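Local coordinates for putative cyclohexadienyl dehydrogenase and ADH prephenate dehydrogenase (Rhizobium meliloti, PDB 4WJI), which probably catalyses the NAD(P)-dependent oxidative decarboxylation of prephenate to 4-hydroxyphenylpyruvate on the route to tyrosine, at residues Gly13-Ser18 with Gly121-Gly126; Ser17-Asp22 with Glu166-Met171. All coordinates share one frame; numbering follows the deposited sequence.

Contact 1 of 2, residues Gly13-Ser18 with Gly121-Gly126. With NAP (NADP nicotinamide-adenine-dinucleotide phosphate), chain B; TYR (tyrosine), chain C.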
ATOM      1  N   GLY A  13      20.056   8.923 -10.470  1.00  8.40           N
ATOM      2  CA  GLY A  13      19.480   7.972  -9.555  1.00  8.90           C
ATOM      3  C   GLY A  13      18.356   7.152 -10.206  1.00  9.21           C
ATOM      4  O   GLY A  13      18.426   6.806 -11.386  1.00  9.29           O
ATOM      5  N   LEU A  14      17.299   6.862  -9.435  1.00  8.10           N
ATOM      6  CA  LEU A  14      16.224   6.020  -9.978  1.00  8.15           C
ATOM      7  C   LEU A  14      15.704   6.568 -11.304  1.00  8.92           C
ATOM      8  O   LEU A  14      15.599   5.856 -12.319  1.00  8.79           O
ATOM      9  CB  LEU A  14      15.071   5.909  -9.010  1.00  9.93           C
ATOM     10  CG  LEU A  14      13.889   5.101  -9.558  1.00 10.35           C
ATOM     11  CD1 LEU A  14      14.199   3.620  -9.639  1.00 12.61           C
ATOM     12  CD2 LEU A  14      12.683   5.299  -8.672  1.00 13.22           C
ATOM     13  N   ILE A  15      15.295   7.833 -11.272  1.00  8.15           N
ATOM     14  CA  ILE A  15      14.637   8.406 -12.472  1.00  7.96           C
ATOM     15  C   ILE A  15      15.625   8.687 -13.588  1.00  8.57           C
ATOM     16  O   ILE A  15      15.406   8.285 -14.725  1.00  8.63           O
ATOM     17  CB  ILE A  15      13.782   9.642 -12.100  1.00  9.18           C
ATOM     18  CG1 ILE A  15      12.709   9.238 -11.056  1.00 10.11           C
ATOM     19  CG2 ILE A  15      13.203  10.279 -13.350  1.00  9.62           C
ATOM     20  CD1 ILE A  15      11.738   8.207 -11.537  1.00 11.36           C
ATOM     21  N   GLY A  16      16.689   9.399 -13.256  1.00  8.08           N
ATOM     22  CA  GLY A  16      17.684   9.678 -14.295  1.00  7.22           C
ATOM     23  C   GLY A  16      18.277   8.436 -14.936  1.00  7.25           C
ATOM     24  O   GLY A  16      18.464   8.374 -16.179  1.00  8.19           O
ATOM     25  N   SER A  17      18.537   7.418 -14.127  1.00  7.11           N
ATOM     26  CA  SER A  17      19.107   6.184 -14.688  1.00  6.91           C
ATOM     27  C   SER A  17      18.097   5.338 -15.474  1.00  7.72           C
ATOM     28  O   SER A  17      18.483   4.547 -16.353  1.00  8.31           O
ATOM     29  CB  SER A  17      19.797   5.320 -13.631  1.00  8.45           C
ATOM     30  OG  SER A  17      18.876   4.632 -12.828  1.00  9.27           O
ATOM     31  N   SER A  18      16.819   5.436 -15.102  1.00  8.06           N
ATOM     32  CA  SER A  18      15.768   4.771 -15.852  1.00  7.74           C
ATOM     33  C   SER A  18      15.616   5.435 -17.226  1.00  7.58           C
ATOM     34  O   SER A  18      15.474   4.768 -18.271  1.00  8.76           O
ATOM     35  CB  SER A  18      14.458   4.728 -15.053  1.00  8.11           C
ATOM     36  OG  SER A  18      14.624   3.891 -13.915  1.00  8.73           O
ATOM     37  N   GLY A 121       8.616  18.877 -16.317  1.00 12.18           N
ATOM     38  CA  GLY A 121       7.935  17.622 -16.452  1.00 15.72           C
ATOM     39  C   GLY A 121       7.857  16.912 -15.108  1.00 13.59           C
ATOM     40  O   GLY A 121       8.502  17.279 -14.106  1.00 13.57           O
ATOM     41  N   HIS A 122       7.002  15.921 -15.101  1.00  8.92           N
ATOM     42  CA  HIS A 122       6.886  15.002 -13.974  1.00  7.93           C
ATOM     43  C   HIS A 122       6.403  13.623 -14.425  1.00  8.33           C
ATOM     44  O   HIS A 122       5.254  13.481 -14.695  1.00  8.80           O
ATOM     45  CB  HIS A 122       5.920  15.576 -12.928  1.00  8.51           C
ATOM     46  CG  HIS A 122       5.789  14.744 -11.694  1.00  8.61           C
ATOM     47  ND1 HIS A 122       4.842  15.002 -10.731  1.00  8.84           N
ATOM     48  CD2 HIS A 122       6.516  13.698 -11.240  1.00  8.43           C
ATOM     49  CE1 HIS A 122       4.976  14.129  -9.755  1.00  9.79           C
ATOM     50  NE2 HIS A 122       5.975  13.319 -10.040  1.00  8.97           N
ATOM     51  N   PRO A 123       7.279  12.614 -14.467  1.00  7.77           N
ATOM     52  CA  PRO A 123       6.778  11.275 -14.765  1.00  7.72           C
ATOM     53  C   PRO A 123       6.089  10.671 -13.514  1.00  8.10           C
ATOM     54  O   PRO A 123       6.672  10.630 -12.432  1.00  8.59           O
ATOM     55  CB  PRO A 123       8.042  10.494 -15.153  1.00  9.97           C
ATOM     56  CG  PRO A 123       9.126  11.162 -14.324  1.00 10.54           C
ATOM     57  CD  PRO A 123       8.741  12.609 -14.275  1.00 11.17           C
ATOM     58  N   ILE A 124       4.872  10.151 -13.721  1.00  7.88           N
ATOM     59  CA  ILE A 124       4.039   9.602 -12.632  1.00  8.38           C
ATOM     60  C   ILE A 124       4.362   8.129 -12.528  1.00  9.81           C
ATOM     61  O   ILE A 124       3.555   7.270 -12.850  1.00 11.01           O
ATOM     62  CB  ILE A 124       2.568   9.928 -12.846  1.00  9.38           C
ATOM     63  CG1 ILE A 124       2.365  11.401 -13.195  1.00 11.11           C
ATOM     64  CG2 ILE A 124       1.770   9.522 -11.637  1.00 12.04           C
ATOM     65  CD1 ILE A 124       2.902  12.418 -12.188  1.00 12.89           C
ATOM     66  N   ALA A 125       5.587   7.836 -12.081  1.00  8.74           N
ATOM     67  CA  ALA A 125       6.114   6.477 -12.128  1.00  9.47           C
ATOM     68  C   ALA A 125       7.306   6.417 -11.187  1.00  9.10           C
ATOM     69  O   ALA A 125       8.152   7.299 -11.190  1.00 10.17           O
ATOM     70  CB  ALA A 125       6.614   6.133 -13.538  1.00 12.41           C
ATOM     71  N   GLY A 126       7.425   5.345 -10.417  1.00 10.63           N
ATOM     72  CA  GLY A 126       8.604   5.150  -9.586  1.00  8.40           C
ATOM     73  C   GLY A 126       8.502   3.917  -8.725  1.00 10.48           C
ATOM     74  O   GLY A 126       7.605   3.137  -8.867  1.00 13.04           O
TER
HETATM   75  PA  NAP B 301      17.697   9.399  -6.317  1.00  9.98           P
HETATM   76  O1A NAP B 301      17.614   8.020  -6.848  1.00  9.70           O
HETATM   77  O2A NAP B 301      17.996   9.667  -4.881  1.00 12.08           O
HETATM   78  O5B NAP B 301      18.805  10.184  -7.175  1.00  9.88           O
HETATM   79  C5B NAP B 301      19.248  11.471  -6.762  1.00  9.47           C
HETATM   80  C4B NAP B 301      20.199  12.106  -7.775  1.00 10.10           C
HETATM   81  O4B NAP B 301      20.345  13.481  -7.440  1.00 11.69           O
HETATM   82  C3B NAP B 301      21.602  11.531  -7.707  1.00 10.64           C
HETATM   83  O3B NAP B 301      22.277  11.692  -8.944  1.00 11.07           O
HETATM   84  C2B NAP B 301      22.288  12.429  -6.712  1.00 11.19           C
HETATM   85  O2B NAP B 301      23.669  12.510  -6.934  1.00 11.88           O
HETATM   86  C1B NAP B 301      21.675  13.763  -7.041  1.00 11.48           C
HETATM   87  N9A NAP B 301      21.669  14.796  -5.970  1.00 12.61           N
HETATM   88  C8A NAP B 301      21.228  14.679  -4.727  1.00 13.22           C
HETATM   89  N7A NAP B 301      21.296  15.785  -4.032  1.00 14.13           N
HETATM   90  C5A NAP B 301      21.834  16.696  -4.890  1.00 13.46           C
HETATM   91  C6A NAP B 301      22.172  18.057  -4.753  1.00 15.24           C
HETATM   92  N6A NAP B 301      21.975  18.712  -3.593  1.00 18.05           N
HETATM   93  N1A NAP B 301      22.661  18.666  -5.814  1.00 15.56           N
HETATM   94  C2A NAP B 301      22.832  17.996  -6.941  1.00 14.85           C
HETATM   95  N3A NAP B 301      22.561  16.724  -7.163  1.00 12.45           N
HETATM   96  C4A NAP B 301      22.064  16.095  -6.106  1.00 11.91           C
HETATM   97  O3  NAP B 301      16.388  10.234  -6.711  1.00  9.65           O
HETATM   98  PN  NAP B 301      15.231  10.026  -7.792  1.00  9.02           P
HETATM   99  O1N NAP B 301      14.295   9.110  -7.184  1.00 10.72           O
HETATM  100  O2N NAP B 301      15.791   9.734  -9.111  1.00  8.45           O
HETATM  101  O5D NAP B 301      14.518  11.475  -7.777  1.00  9.10           O
HETATM  102  C5D NAP B 301      14.965  12.543  -8.574  1.00  9.13           C
HETATM  103  C4D NAP B 301      13.793  13.491  -8.820  1.00  9.38           C
HETATM  104  O4D NAP B 301      12.732  12.747  -9.384  1.00  9.63           O
HETATM  105  C3D NAP B 301      13.239  14.105  -7.570  1.00  9.77           C
HETATM  106  O3D NAP B 301      12.918  15.465  -7.806  1.00 11.12           O
HETATM  107  C2D NAP B 301      11.993  13.305  -7.268  1.00 10.00           C
HETATM  108  O2D NAP B 301      11.062  14.100  -6.579  1.00 11.47           O
HETATM  109  C1D NAP B 301      11.533  13.009  -8.695  1.00  9.37           C
HETATM  110  N1N NAP B 301      10.746  11.777  -8.868  1.00  8.39           N
HETATM  111  C2N NAP B 301      10.991  10.698  -8.121  1.00  7.59           C
HETATM  112  C3N NAP B 301      10.256   9.547  -8.277  1.00  7.74           C
HETATM  113  C7N NAP B 301      10.461   8.301  -7.446  1.00  8.91           C
HETATM  114  O7N NAP B 301       9.584   7.481  -7.404  1.00 10.31           O
HETATM  115  N7N NAP B 301      11.601   8.173  -6.805  1.00  7.99           N
HETATM  116  C4N NAP B 301       9.275   9.535  -9.232  1.00  7.92           C
HETATM  117  C5N NAP B 301       9.068  10.651  -9.999  1.00  7.21           C
HETATM  118  C6N NAP B 301       9.794  11.793  -9.791  1.00  7.93           C
HETATM  119  P2B NAP B 301      24.724  11.774  -5.970  1.00 12.72           P
HETATM  120  O1X NAP B 301      24.215  10.387  -5.759  1.00 13.72           O
HETATM  121  O2X NAP B 301      26.001  11.823  -6.760  1.00 15.17           O
HETATM  122  O3X NAP B 301      24.807  12.518  -4.651  1.00 15.47           O
HETATM  123  N   TYR C 302       7.883   6.154  -5.592  1.00 11.03           N
HETATM  124  CA  TYR C 302       6.414   5.924  -5.618  1.00 11.53           C
HETATM  125  C   TYR C 302       6.131   4.454  -5.466  1.00 14.17           C
HETATM  126  O   TYR C 302       7.089   3.701  -5.306  1.00 11.92           O
HETATM  127  CB  TYR C 302       5.791   6.462  -6.912  1.00 11.40           C
HETATM  128  CG  TYR C 302       6.004   7.950  -7.161  1.00  9.46           C
HETATM  129  CD1 TYR C 302       6.391   8.832  -6.151  1.00  9.65           C
HETATM  130  CD2 TYR C 302       5.824   8.459  -8.420  1.00  8.60           C
HETATM  131  CE1 TYR C 302       6.585  10.179  -6.407  1.00  9.64           C
HETATM  132  CE2 TYR C 302       5.974   9.795  -8.698  1.00  8.68           C
HETATM  133  CZ  TYR C 302       6.374  10.661  -7.714  1.00  9.72           C
HETATM  134  OH  TYR C 302       6.596  11.986  -7.984  1.00 10.07           O
HETATM  135  OXT TYR C 302       4.940   4.067  -5.514  1.00 14.63           O
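Ile15 and Gly126 mark the closest approach of the two backbones, with their CA atoms 7.4 Å apart: the first turn of helix 14-26 faces the loop that leaves strand 117-123. No hydrogen bond joins the segments directly, and the cofactor fills much of the space between them. Gly13 sits at the N-cap of the helix, and the first amides of the helix hold the pyrophosphate, Leu14 N lying 2.9 Å from O1A of the NADP and Ile15 N the same distance from its O2N, both bonds nearly straight. This strand-turn-helix geometry, with glycines at Gly13 and Gly16, fits the dinucleotide-binding turn of a Rossmann fold. Ile15 divides its branches. With chi1 at -59°, CG1 stands beside the backbone N and carries CD1 over one face of the nicotinamide, 3.6 Å from C4N and 3.7 Å from Ala125 O, while CG2 meets Pro123 CG at 4.3 Å. The bound tyrosine lies across the other face of the nicotinamide. Leu14 CD2 lies beside both the carboxamide nitrogen N7N and the CA of Gly126, where a CB would collide with O7N. At its ring edge His122 makes a short hydrogen bond to the tyrosine hydroxyl, NE2 to OH 2.5 Å, in which either atom could be the donor; its ND1 bonds to His180, and CD1 of Ile124 lies over the centre of one ring face. A leucine in place of His122 would probably cost the ligand hydroxyl and His180 this shared partner. Ala125 O, buried and lacking any hydrogen-bond partner in the model, lies 3.2 Å from C4N. Ile15 and the tyrosine over opposite faces are consistent with a ring held in place for hydride transfer at C4, a carbon the carbonyl may polarise.

Contact 2 of 2, residues Ser17-Asp22 with Glu166-Met171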
ATOM      1  N   SER A  17      18.537   7.418 -14.127  1.00  7.11           N
ATOM      2  CA  SER A  17      19.107   6.184 -14.688  1.00  6.91           C
ATOM      3  C   SER A  17      18.097   5.338 -15.474  1.00  7.72           C
ATOM      4  O   SER A  17      18.483   4.547 -16.353  1.00  8.31           O
ATOM      5  CB  SER A  17      19.797   5.320 -13.631  1.00  8.45           C
ATOM      6  OG  SER A  17      18.876   4.632 -12.828  1.00  9.27           O
ATOM      7  N   SER A  18      16.819   5.436 -15.102  1.00  8.06           N
ATOM      8  CA  SER A  18      15.768   4.771 -15.852  1.00  7.74           C
ATOM      9  C   SER A  18      15.616   5.435 -17.226  1.00  7.58           C
ATOM     10  O   SER A  18      15.474   4.768 -18.271  1.00  8.76           O
ATOM     11  CB  SER A  18      14.458   4.728 -15.053  1.00  8.11           C
ATOM     12  OG  SER A  18      14.624   3.891 -13.915  1.00  8.73           O
ATOM     13  N   ILE A  19      15.680   6.764 -17.225  1.00  8.04           N
ATOM     14  CA  ILE A  19      15.655   7.522 -18.497  1.00  7.45           C
ATOM     15  C   ILE A  19      16.879   7.146 -19.339  1.00  7.91           C
ATOM     16  O   ILE A  19      16.759   6.854 -20.526  1.00  9.13           O
ATOM     17  CB  ILE A  19      15.587   9.026 -18.228  1.00  8.00           C
ATOM     18  CG1 ILE A  19      14.243   9.380 -17.565  1.00  8.86           C
ATOM     19  CG2 ILE A  19      15.828   9.799 -19.487  1.00  9.97           C
ATOM     20  CD1 ILE A  19      14.142  10.804 -17.109  1.00 11.09           C
ATOM     21  N   ALA A  20      18.044   7.088 -18.720  1.00  8.58           N
ATOM     22  CA  ALA A  20      19.240   6.690 -19.461  1.00  7.73           C
ATOM     23  C   ALA A  20      19.096   5.315 -20.140  1.00  8.53           C
ATOM     24  O   ALA A  20      19.438   5.156 -21.300  1.00  9.22           O
ATOM     25  CB  ALA A  20      20.469   6.705 -18.566  1.00  9.89           C
ATOM     26  N   ARG A  21      18.548   4.344 -19.408  1.00  9.27           N
ATOM     27  CA  ARG A  21      18.403   3.001 -19.944  1.00  8.73           C
ATOM     28  C   ARG A  21      17.395   2.992 -21.093  1.00  9.55           C
ATOM     29  O   ARG A  21      17.625   2.296 -22.090  1.00 11.46           O
ATOM     30  CB  ARG A  21      18.012   2.023 -18.831  1.00  8.21           C
ATOM     31  CG  ARG A  21      19.152   1.681 -17.878  1.00  9.54           C
ATOM     32  CD  ARG A  21      18.673   0.787 -16.767  1.00  9.70           C
ATOM     33  NE  ARG A  21      19.696   0.357 -15.796  1.00 11.60           N
ATOM     34  CZ  ARG A  21      20.001   0.985 -14.665  1.00 11.88           C
ATOM     35  NH1 ARG A  21      19.504   2.186 -14.404  1.00 11.76           N
ATOM     36  NH2 ARG A  21      20.836   0.443 -13.789  1.00 13.23           N
ATOM     37  N   ASP A  22      16.314   3.741 -20.970  1.00  9.33           N
ATOM     38  CA  ASP A  22      15.334   3.818 -22.051  1.00 10.44           C
ATOM     39  C   ASP A  22      15.894   4.504 -23.312  1.00 10.89           C
ATOM     40  O   ASP A  22      15.597   4.072 -24.447  1.00 12.53           O
ATOM     41  CB  ASP A  22      14.079   4.566 -21.620  1.00 13.28           C
ATOM     42  CG  ASP A  22      13.215   3.782 -20.722  1.00 20.27           C
ATOM     43  OD1 ASP A  22      13.260   2.511 -20.750  1.00 24.80           O
ATOM     44  OD2 ASP A  22      12.420   4.457 -19.994  1.00 27.70           O
ATOM     45  N   GLU A 166       6.327  10.040 -24.861  1.00 11.11           N
ATOM     46  CA  GLU A 166       5.538   9.027 -25.537  1.00 10.50           C
ATOM     47  C   GLU A 166       6.397   7.868 -26.002  1.00 11.22           C
ATOM     48  O   GLU A 166       5.984   6.702 -25.925  1.00 14.36           O
ATOM     49  CB  GLU A 166       4.698   9.647 -26.679  1.00 12.84           C
ATOM     50  CG  GLU A 166       3.548  10.496 -26.176  1.00 15.73           C
ATOM     51  CD  GLU A 166       2.777  11.228 -27.277  1.00 25.73           C
ATOM     52  OE1 GLU A 166       3.262  11.264 -28.448  1.00 29.76           O
ATOM     53  OE2 GLU A 166       1.705  11.819 -26.968  1.00 26.08           O
ATOM     54  N   THR A 167       7.602   8.157 -26.447  1.00 11.19           N
ATOM     55  CA  THR A 167       8.526   7.130 -26.934  1.00 12.79           C
ATOM     56  C   THR A 167       9.010   6.250 -25.796  1.00 13.64           C
ATOM     57  O   THR A 167       9.258   5.058 -25.985  1.00 16.65           O
ATOM     58  CB  THR A 167       9.662   7.746 -27.732  1.00 13.35           C
ATOM     59  OG1 THR A 167       9.104   8.590 -28.753  1.00 13.21           O
ATOM     60  CG2 THR A 167      10.529   6.652 -28.330  1.00 14.16           C
ATOM     61  N   LEU A 168       9.107   6.845 -24.605  1.00 12.97           N
ATOM     62  CA  LEU A 168       9.419   6.066 -23.386  1.00 12.80           C
ATOM     63  C   LEU A 168       8.225   5.249 -22.879  1.00 14.83           C
ATOM     64  O   LEU A 168       8.375   4.462 -21.933  1.00 19.46           O
ATOM     65  CB  LEU A 168       9.975   7.013 -22.316  1.00 12.97           C
ATOM     66  CG  LEU A 168      11.469   7.208 -22.217  1.00 16.87           C
ATOM     67  CD1 LEU A 168      12.152   7.467 -23.530  1.00 21.29           C
ATOM     68  CD2 LEU A 168      11.876   8.272 -21.201  1.00 16.72           C
ATOM     69  N   GLY A 169       7.064   5.378 -23.551  1.00 12.73           N
ATOM     70  CA  GLY A 169       5.883   4.579 -23.270  1.00 14.05           C
ATOM     71  C   GLY A 169       4.794   5.232 -22.456  1.00 12.68           C
ATOM     72  O   GLY A 169       3.831   4.560 -22.064  1.00 13.92           O
ATOM     73  N   SER A 170       4.962   6.516 -22.174  1.00 11.82           N
ATOM     74  CA  SER A 170       4.009   7.267 -21.380  1.00 11.04           C
ATOM     75  C   SER A 170       2.894   7.947 -22.164  1.00 12.10           C
ATOM     76  O   SER A 170       3.016   8.191 -23.313  1.00 14.86           O
ATOM     77  CB  SER A 170       4.742   8.308 -20.530  1.00 12.41           C
ATOM     78  OG  SER A 170       5.662   7.693 -19.666  1.00 14.93           O
HETATM   79  N   MSE A 171       1.812   8.238 -21.470  1.00 12.08           N
HETATM   80  CA  MSE A 171       0.768   9.096 -21.954  1.00 12.99           C
HETATM   81  C   MSE A 171       1.073  10.444 -21.343  1.00 13.81           C
HETATM   82  O   MSE A 171       1.479  10.487 -20.210  1.00 13.27           O
HETATM   83  CB  MSE A 171      -0.619   8.601 -21.499  1.00 16.24           C
HETATM   84  CG  MSE A 171      -1.272   7.493 -22.349  1.00 27.97           C
HETATM   85 SE   MSE A 171      -2.294   6.237 -21.220  1.00 39.59          SE
HETATM   86  CE  MSE A 171      -0.428   5.631 -20.882  1.00 11.11           C
TER
HETATM   87  O   HOH W   1       9.984   3.311 -19.912  1.00 16.51           O
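Asp22 and Leu168 meet at a water that lies 2.7 Å from Asp22 OD2 and 2.8 Å from Leu168 O, within hydrogen-bonding distance of both, and can bridge a carboxylate on one helix to a carbonyl at the end of another. The setting is a Rossmann-type nucleotide-binding domain, and the second helix, 155-167, finishes in a Schellman motif: Gly169 turns the chain with a positive phi of 101°, and its N bonds back to Glu166 O at 2.9 Å. A beta carbon there would run into the carbonyl oxygen of Leu168, which a glycine avoids. Beyond it the chain runs directly into strand 171-174, at one margin of the chain's central sheet. The other oxygen of the carboxylate is also engaged, Asp22 OD1 accepting from Gly138 N, so that the group is held at both of its oxygens. With chi1 at -74°, Asp22 CG stands beside its own backbone N, and the side chain passes Leu168 at a slant. The aliphatic branch point fits against it: Leu168 CG is 3.7 Å from Asp22 OD2 and 3.8 Å from Asp22 CB, and the water approaches OD2 roughly at right angles to the leucine. Leu168 also touches Leu28, while Phe140 and Ala137 pack on Asp22. One helical turn earlier, Ile19 continues the apolar part of the interface toward Phe164 and Trp165 of helix 155-167 and toward Leu9 of strand 4-10. Across the two segments its link to the leucine is the looser of the contacts that Leu168 makes, with Ile19 CG1 and Leu168 CD2 4.5 Å apart.

Helix 14-26 serves both contacts, with Ser17 and Ser18 common to the two segments taken from it and the contact centres about 9 Å apart. Both contacts are buried, yet contact 1 lies nearer the middle of the chain, about 6 Å from its centre against about 14 Å for contact 2. The helix start in contact 1 works through backbone amides and apolar branches that address a cofactor, with a loop and the tyrosine beyond it. One turn on, contact 2 is protein against protein, combining a water bridge with aliphatic packing. A single helix can thus bind a ligand at its N-terminal end and join a neighbouring helix farther along.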